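PDB 2HUN: 336aa long hypothetical dTDP-glucose 4,6-dehydratase from Pyrococcus horikoshii, which binds NAD and probably acts as a dTDP-glucose 4,6-dehydratase, removing water from the nucleotide sugar to leave a 4-keto-6-deoxy product. Local coordinates for residues 126-131 with 177-182; 239-244 with 281-286. All coordinates share one frame; numbering follows the deposited sequence.

Contact 1 of 2, residues 126-131 with 177-182; sequences STDEVY and RCTNNY. With NAD (nicotinamide-adenine-dinucleotide), chain C.
S126 and T127 pair with R177 and C178 as parallel neighbours in the Rossmann-fold sheet, where the end of strand 121-127 and the interrupted part of strand 172-182 meet the NAD nicotinamide. R177 carries most of the side-chain contact. Its CB passes T127 O, and its CG lies 3.7 Å from S126 CB, a serine small enough to let the arginine by. From CG to NE the chain is extended. CD and NE run beneath V130 CG2, a methyl that lies over one face of the guanidinium, 3.5 Å from NE. At the tip, NH1 donates to Y131 OH at 2.9 Å, nearly in the guanidinium plane, while the phenol ring stands at 85° to it. D159 takes NH2 in a salt bridge, so the buried charge has a counter-ion, and also bonds S126 OG; Y131 OH pairs in turn with N241. At the strand's end, T127 OG1 accepts from E129 N in an ST turn, and D128 N donates to C178 O at 3.2 Å. One water donates to D128 OD1 and N180 OD1. The carboxamide is held at its oxygen by N181 N, which donates to NAD O7N at 2.7 Å, almost straight (173°).

Contact 2 of 2, residues 239-244 with 281-286; sequences IYNISA and YSLDSW
The hydroxyls of S243 and S285 meet in a hydrogen bond of 2.8 Å between their OG atoms, in which either could be the donor. S243 OG also lies 3.0 Å from L283 O, a second possible acceptor for its one proton. In both serines OG sits between the backbone N and the carbonyl carbon (chi1 63° in S243, 54° in S285), and this turn of each chi1 brings the two OG atoms together. Serine suits both positions, being short enough for the backbones to come close and still able to bond. Beside this pair, N241 ND2 donates to D284 O at 3.0 Å and 166°. The oxygen lies in the plane of the asparagine amide, whereas the donor stands well above the carbonyl plane of D284. An amide fits here because its other end can accept: N241 OD1 takes a hydrogen bond from Y131. D284 CB points away from the strand, and OD1 accepts from W286 N at 2.9 Å, an Asx turn at the start of helix 286-292.

Packing fills in around these bonds. S285 CB rests 3.4 Å from N241 O, and L283 sets its CB against S243 CB while its CD1 lies 4.0 Å from N241 OD1, an apolar branch beside the amide. The loop 281-286 is thus fastened to strand 239-242 and the turn after it. That strand runs parallel to strand 172-182, with I242 turned away from the loop onto H223 and A226 of helix 220-233, and K287 of helix 286-292 makes a cation-pi contact with Y240.

How the contacts relate
Contacts 1 and 2 adjoin, their centres about 8 Å apart, because strand 172-182 lies between strands 121-127 and 239-242 in one sheet. The backbone joins them through a probable hydrogen bond from I242 N to R177 O, 2.6 Å long. Side chains join them too: Y131 OH and N241 OD1 are 2.8 Å apart, linking the arginine site of contact 1 to the asparagine of contact 2. L283 CD1 packs 3.3 Å from R177 O and 3.4 Å from D128 CB. Contact 1 lines the NAD pocket directly, whereas contact 2 lies one strand further from the cofactor, with the L283 side chain about 8 Å from it at nearest atoms.

Contact 1 of 2, residues 126-131 with 177-182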
loop_
_atom_site.group_PDB
_atom_site.type_symbol
_atom_site.label_atom_id
_atom_site.label_comp_id
_atom_site.label_asym_id
_atom_site.label_seq_id
_atom_site.Cartn_x
_atom_site.Cartn_y
_atom_site.Cartn_z
ATOM N N SER A 126 4.165 11.836 -0.834
ATOM C CA SER A 126 3.556 10.905 -1.772
ATOM C C SER A 126 2.851 11.638 -2.919
ATOM O O SER A 126 2.973 12.863 -3.049
ATOM C CB SER A 126 2.584 9.987 -1.015
ATOM O OG SER A 126 2.188 8.876 -1.799
ATOM N N THR A 127 2.087 10.895 -3.719
ATOM C CA THR A 127 1.427 11.456 -4.900
ATOM C C THR A 127 -0.084 11.300 -5.046
ATOM O O THR A 127 -0.692 10.368 -4.513
ATOM C CB THR A 127 2.061 10.865 -6.173
ATOM O OG1 THR A 127 1.340 11.307 -7.327
ATOM C CG2 THR A 127 2.026 9.360 -6.118
ATOM N N ASP A 128 -0.674 12.210 -5.817
ATOM C CA ASP A 128 -2.110 12.202 -6.087
ATOM C C ASP A 128 -2.468 10.986 -6.941
ATOM O O ASP A 128 -3.636 10.606 -7.049
ATOM C CB ASP A 128 -2.520 13.503 -6.805
ATOM C CG ASP A 128 -1.880 13.657 -8.197
ATOM O OD1 ASP A 128 -0.802 13.081 -8.452
ATOM O OD2 ASP A 128 -2.459 14.380 -9.036
ATOM N N GLU A 129 -1.454 10.365 -7.537
ATOM C CA GLU A 129 -1.687 9.196 -8.375
ATOM C C GLU A 129 -2.090 7.946 -7.599
ATOM O O GLU A 129 -2.613 6.998 -8.190
ATOM C CB GLU A 129 -0.454 8.888 -9.234
ATOM C CG GLU A 129 -0.247 9.855 -10.398
ATOM C CD GLU A 129 0.889 9.420 -11.314
ATOM O OE1 GLU A 129 0.772 8.351 -11.948
ATOM O OE2 GLU A 129 1.900 10.143 -11.391
ATOM N N VAL A 130 -1.862 7.929 -6.289
ATOM C CA VAL A 130 -2.230 6.748 -5.505
ATOM C C VAL A 130 -3.725 6.461 -5.584
ATOM O O VAL A 130 -4.136 5.309 -5.524
ATOM C CB VAL A 130 -1.830 6.886 -4.017
ATOM C CG1 VAL A 130 -0.313 6.829 -3.879
ATOM C CG2 VAL A 130 -2.375 8.193 -3.446
ATOM N N TYR A 131 -4.528 7.510 -5.736
ATOM C CA TYR A 131 -5.981 7.383 -5.820
ATOM C C TYR A 131 -6.527 6.942 -7.179
ATOM O O TYR A 131 -7.699 6.588 -7.293
ATOM C CB TYR A 131 -6.647 8.729 -5.548
ATOM C CG TYR A 131 -6.372 9.329 -4.186
ATOM C CD1 TYR A 131 -7.042 8.870 -3.050
ATOM C CD2 TYR A 131 -5.469 10.381 -4.041
ATOM C CE1 TYR A 131 -6.825 9.453 -1.803
ATOM C CE2 TYR A 131 -5.240 10.972 -2.799
ATOM C CZ TYR A 131 -5.925 10.503 -1.685
ATOM O OH TYR A 131 -5.716 11.086 -0.458
ATOM N N ARG A 177 0.312 14.278 0.062
ATOM C CA ARG A 177 0.015 13.842 -1.299
ATOM C C ARG A 177 -0.300 15.097 -2.103
ATOM O O ARG A 177 -1.263 15.815 -1.812
ATOM C CB ARG A 177 -1.179 12.869 -1.319
ATOM C CG ARG A 177 -0.853 11.469 -0.797
ATOM C CD ARG A 177 -2.110 10.635 -0.613
ATOM N NE ARG A 177 -1.832 9.285 -0.118
ATOM C CZ ARG A 177 -2.757 8.512 0.449
ATOM N NH1 ARG A 177 -3.997 8.968 0.588
ATOM N NH2 ARG A 177 -2.449 7.292 0.871
ATOM N N CYS A 178 0.517 15.362 -3.116
ATOM C CA CYS A 178 0.341 16.555 -3.930
ATOM C C CYS A 178 0.149 16.262 -5.412
ATOM O O CYS A 178 0.489 15.184 -5.904
ATOM C CB CYS A 178 1.560 17.463 -3.774
ATOM S SG CYS A 178 3.044 16.714 -4.480
ATOM N N THR A 179 -0.371 17.259 -6.117
ATOM C CA THR A 179 -0.614 17.154 -7.543
ATOM C C THR A 179 0.674 17.468 -8.299
ATOM O O THR A 179 1.764 17.387 -7.739
ATOM C CB THR A 179 -1.722 18.134 -7.974
ATOM O OG1 THR A 179 -1.302 19.474 -7.703
ATOM C CG2 THR A 179 -2.997 17.855 -7.197
ATOM N N ASN A 180 0.546 17.849 -9.564
ATOM C CA ASN A 180 1.710 18.141 -10.394
ATOM C C ASN A 180 2.468 19.408 -10.014
ATOM O O ASN A 180 1.891 20.491 -9.970
ATOM C CB ASN A 180 1.276 18.227 -11.851
ATOM C CG ASN A 180 0.526 16.999 -12.297
ATOM O OD1 ASN A 180 1.105 15.922 -12.450
ATOM N ND2 ASN A 180 -0.784 17.148 -12.490
ATOM N N ASN A 181 3.763 19.262 -9.736
ATOM C CA ASN A 181 4.605 20.408 -9.391
ATOM C C ASN A 181 5.257 20.992 -10.643
ATOM O O ASN A 181 5.519 20.276 -11.611
ATOM C CB ASN A 181 5.733 20.008 -8.429
ATOM C CG ASN A 181 5.274 19.879 -6.988
ATOM O OD1 ASN A 181 5.949 20.354 -6.072
ATOM N ND2 ASN A 181 4.136 19.221 -6.776
ATOM N N TYR A 182 5.524 22.292 -10.603
ATOM C CA TYR A 182 6.191 22.995 -11.692
ATOM C C TYR A 182 6.940 24.167 -11.071
ATOM O O TYR A 182 6.561 24.666 -10.007
ATOM C CB TYR A 182 5.176 23.483 -12.737
ATOM C CG TYR A 182 4.281 24.618 -12.294
ATOM C CD1 TYR A 182 3.101 24.368 -11.596
ATOM C CD2 TYR A 182 4.610 25.942 -12.578
ATOM C CE1 TYR A 182 2.263 25.416 -11.193
ATOM C CE2 TYR A 182 3.783 26.993 -12.180
ATOM C CZ TYR A 182 2.613 26.723 -11.491
ATOM O OH TYR A 182 1.791 27.760 -11.108
HETATM P PA NAD C . 12.965 13.553 -8.999
HETATM O O1A NAD C . 12.935 12.376 -9.881
HETATM O O2A NAD C . 13.306 14.888 -9.566
HETATM O O5B NAD C . 14.030 13.247 -7.839
HETATM C C5B NAD C . 13.983 12.078 -7.008
HETATM C C4B NAD C . 15.263 12.171 -6.166
HETATM O O4B NAD C . 15.327 11.075 -5.232
HETATM C C3B NAD C . 16.532 12.076 -7.060
HETATM O O3B NAD C . 17.485 13.083 -6.682
HETATM C C2B NAD C . 16.996 10.623 -6.850
HETATM O O2B NAD C . 18.386 10.364 -7.052
HETATM C C1B NAD C . 16.536 10.346 -5.418
HETATM N N9A NAD C . 16.280 8.917 -5.131
HETATM C C8A NAD C . 15.482 8.060 -5.794
HETATM N N7A NAD C . 15.533 6.866 -5.207
HETATM C C5A NAD C . 16.359 6.942 -4.168
HETATM C C6A NAD C . 16.817 6.026 -3.180
HETATM N N6A NAD C . 16.439 4.756 -3.134
HETATM N N1A NAD C . 17.726 6.520 -2.214
HETATM C C2A NAD C . 18.145 7.859 -2.249
HETATM N N3A NAD C . 17.714 8.719 -3.181
HETATM C C4A NAD C . 16.839 8.262 -4.114
HETATM O O3 NAD C . 11.461 13.695 -8.506
HETATM P PN NAD C . 10.638 14.707 -7.608
HETATM O O1N NAD C . 9.590 15.180 -8.558
HETATM O O2N NAD C . 11.491 15.773 -7.043
HETATM O O5D NAD C . 9.874 13.775 -6.530
HETATM C C5D NAD C . 9.987 13.930 -5.113
HETATM C C4D NAD C . 8.809 13.185 -4.433
HETATM O O4D NAD C . 7.569 13.874 -4.664
HETATM C C3D NAD C . 8.652 11.744 -4.938
HETATM O O3D NAD C . 8.403 10.885 -3.795
HETATM C C2D NAD C . 7.423 11.827 -5.885
HETATM O O2D NAD C . 6.733 10.573 -5.904
HETATM C C1D NAD C . 6.627 12.960 -5.257
HETATM N N1N NAD C . 5.759 13.708 -6.189
HETATM C C2N NAD C . 6.286 14.532 -7.239
HETATM C C3N NAD C . 5.391 15.221 -8.076
HETATM C C7N NAD C . 5.888 16.135 -9.219
HETATM O O7N NAD C . 5.067 16.852 -9.807
HETATM N N7N NAD C . 7.177 16.148 -9.535
HETATM C C4N NAD C . 3.991 15.096 -7.881
HETATM C C5N NAD C . 3.492 14.280 -6.845
HETATM C C6N NAD C . 4.363 13.582 -5.992
HETATM O O HOH W 1 1.461 14.366 -9.759
HETATM O O HOH W 2 -1.357 13.734 -11.788
#

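Contact 2 of 2, residues 239-244 with 281-286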
loop_
_atom_site.group_PDB
_atom_site.type_symbol
_atom_site.label_atom_id
_atom_site.label_comp_id
_atom_site.label_asym_id
_atom_site.label_seq_id
_atom_site.Cartn_x
_atom_site.Cartn_y
_atom_site.Cartn_z
ATOM N N ILE A 239 -2.923 11.984 6.979
ATOM C CA ILE A 239 -2.528 12.198 5.598
ATOM C C ILE A 239 -3.054 13.579 5.199
ATOM O O ILE A 239 -4.165 13.971 5.589
ATOM C CB ILE A 239 -3.130 11.128 4.657
ATOM C CG1 ILE A 239 -2.634 9.736 5.062
ATOM C CG2 ILE A 239 -2.737 11.425 3.205
ATOM C CD1 ILE A 239 -3.135 8.625 4.156
ATOM N N TYR A 240 -2.252 14.317 4.436
ATOM C CA TYR A 240 -2.629 15.651 3.997
ATOM C C TYR A 240 -2.516 15.817 2.479
ATOM O O TYR A 240 -1.416 15.782 1.926
ATOM C CB TYR A 240 -1.737 16.705 4.678
ATOM C CG TYR A 240 -1.934 16.841 6.172
ATOM C CD1 TYR A 240 -2.982 17.604 6.696
ATOM C CD2 TYR A 240 -1.069 16.204 7.065
ATOM C CE1 TYR A 240 -3.161 17.731 8.081
ATOM C CE2 TYR A 240 -1.239 16.322 8.438
ATOM C CZ TYR A 240 -2.279 17.085 8.941
ATOM O OH TYR A 240 -2.422 17.207 10.299
ATOM N N ASN A 241 -3.655 15.988 1.810
ATOM C CA ASN A 241 -3.661 16.196 0.365
ATOM C C ASN A 241 -3.212 17.636 0.160
ATOM O O ASN A 241 -3.539 18.505 0.962
ATOM C CB ASN A 241 -5.071 16.071 -0.238
ATOM C CG ASN A 241 -5.506 14.638 -0.475
ATOM O OD1 ASN A 241 -4.691 13.708 -0.543
ATOM N ND2 ASN A 241 -6.811 14.456 -0.635
ATOM N N ILE A 242 -2.491 17.889 -0.926
ATOM C CA ILE A 242 -2.021 19.237 -1.242
ATOM C C ILE A 242 -2.316 19.503 -2.716
ATOM O O ILE A 242 -1.767 18.833 -3.593
ATOM C CB ILE A 242 -0.499 19.381 -1.011
ATOM C CG1 ILE A 242 -0.140 18.973 0.424
ATOM C CG2 ILE A 242 -0.076 20.820 -1.268
ATOM C CD1 ILE A 242 1.363 18.928 0.700
ATOM N N SER A 243 -3.186 20.479 -2.971
ATOM C CA SER A 243 -3.579 20.844 -4.324
ATOM C C SER A 243 -3.933 22.323 -4.404
ATOM O O SER A 243 -4.435 22.914 -3.445
ATOM C CB SER A 243 -4.779 20.002 -4.782
ATOM O OG SER A 243 -5.917 20.248 -3.970
ATOM N N ALA A 244 -3.678 22.916 -5.562
ATOM C CA ALA A 244 -3.938 24.330 -5.759
ATOM C C ALA A 244 -5.327 24.648 -6.294
ATOM O O ALA A 244 -5.761 25.795 -6.241
ATOM C CB ALA A 244 -2.883 24.913 -6.685
ATOM N N TYR A 281 -6.968 13.524 -12.638
ATOM C CA TYR A 281 -6.558 13.276 -11.267
ATOM C C TYR A 281 -6.973 14.522 -10.515
ATOM O O TYR A 281 -6.744 15.629 -10.993
ATOM C CB TYR A 281 -5.047 13.091 -11.199
ATOM C CG TYR A 281 -4.587 11.822 -11.868
ATOM C CD1 TYR A 281 -4.506 10.629 -11.155
ATOM C CD2 TYR A 281 -4.257 11.808 -13.222
ATOM C CE1 TYR A 281 -4.103 9.448 -11.771
ATOM C CE2 TYR A 281 -3.856 10.631 -13.853
ATOM C CZ TYR A 281 -3.780 9.458 -13.121
ATOM O OH TYR A 281 -3.369 8.298 -13.732
ATOM N N SER A 282 -7.596 14.352 -9.355
ATOM C CA SER A 282 -8.046 15.508 -8.596
ATOM C C SER A 282 -8.055 15.246 -7.093
ATOM O O SER A 282 -8.630 14.263 -6.627
ATOM C CB SER A 282 -9.443 15.914 -9.070
ATOM O OG SER A 282 -9.860 17.114 -8.458
ATOM N N LEU A 283 -7.409 16.135 -6.343
ATOM C CA LEU A 283 -7.331 16.011 -4.895
ATOM C C LEU A 283 -8.124 17.092 -4.174
ATOM O O LEU A 283 -8.112 18.260 -4.561
ATOM C CB LEU A 283 -5.877 16.092 -4.418
ATOM C CG LEU A 283 -4.851 15.097 -4.958
ATOM C CD1 LEU A 283 -3.591 15.201 -4.110
ATOM C CD2 LEU A 283 -5.395 13.687 -4.913
ATOM N N ASP A 284 -8.808 16.674 -3.115
ATOM C CA ASP A 284 -9.585 17.567 -2.268
ATOM C C ASP A 284 -8.613 17.930 -1.138
ATOM O O ASP A 284 -8.313 17.087 -0.295
ATOM C CB ASP A 284 -10.783 16.811 -1.683
ATOM C CG ASP A 284 -11.597 17.651 -0.710
ATOM O OD1 ASP A 284 -11.016 18.533 -0.032
ATOM O OD2 ASP A 284 -12.821 17.411 -0.610
ATOM N N SER A 285 -8.113 19.162 -1.123
ATOM C CA SER A 285 -7.181 19.566 -0.071
ATOM C C SER A 285 -7.807 20.425 1.031
ATOM O O SER A 285 -7.164 21.325 1.572
ATOM C CB SER A 285 -5.976 20.299 -0.677
ATOM O OG SER A 285 -6.388 21.389 -1.481
ATOM N N TRP A 286 -9.056 20.137 1.375
ATOM C CA TRP A 286 -9.740 20.887 2.428
ATOM C C TRP A 286 -9.159 20.608 3.820
ATOM O O TRP A 286 -9.091 21.502 4.663
ATOM C CB TRP A 286 -11.232 20.549 2.439
ATOM C CG TRP A 286 -11.950 21.153 3.593
ATOM C CD1 TRP A 286 -12.537 20.488 4.634
ATOM C CD2 TRP A 286 -12.127 22.551 3.858
ATOM N NE1 TRP A 286 -13.069 21.387 5.530
ATOM C CE2 TRP A 286 -12.831 22.660 5.079
ATOM C CE3 TRP A 286 -11.758 23.725 3.181
ATOM C CZ2 TRP A 286 -13.173 23.900 5.643
ATOM C CZ3 TRP A 286 -12.100 24.959 3.743
ATOM C CH2 TRP A 286 -12.800 25.034 4.962
#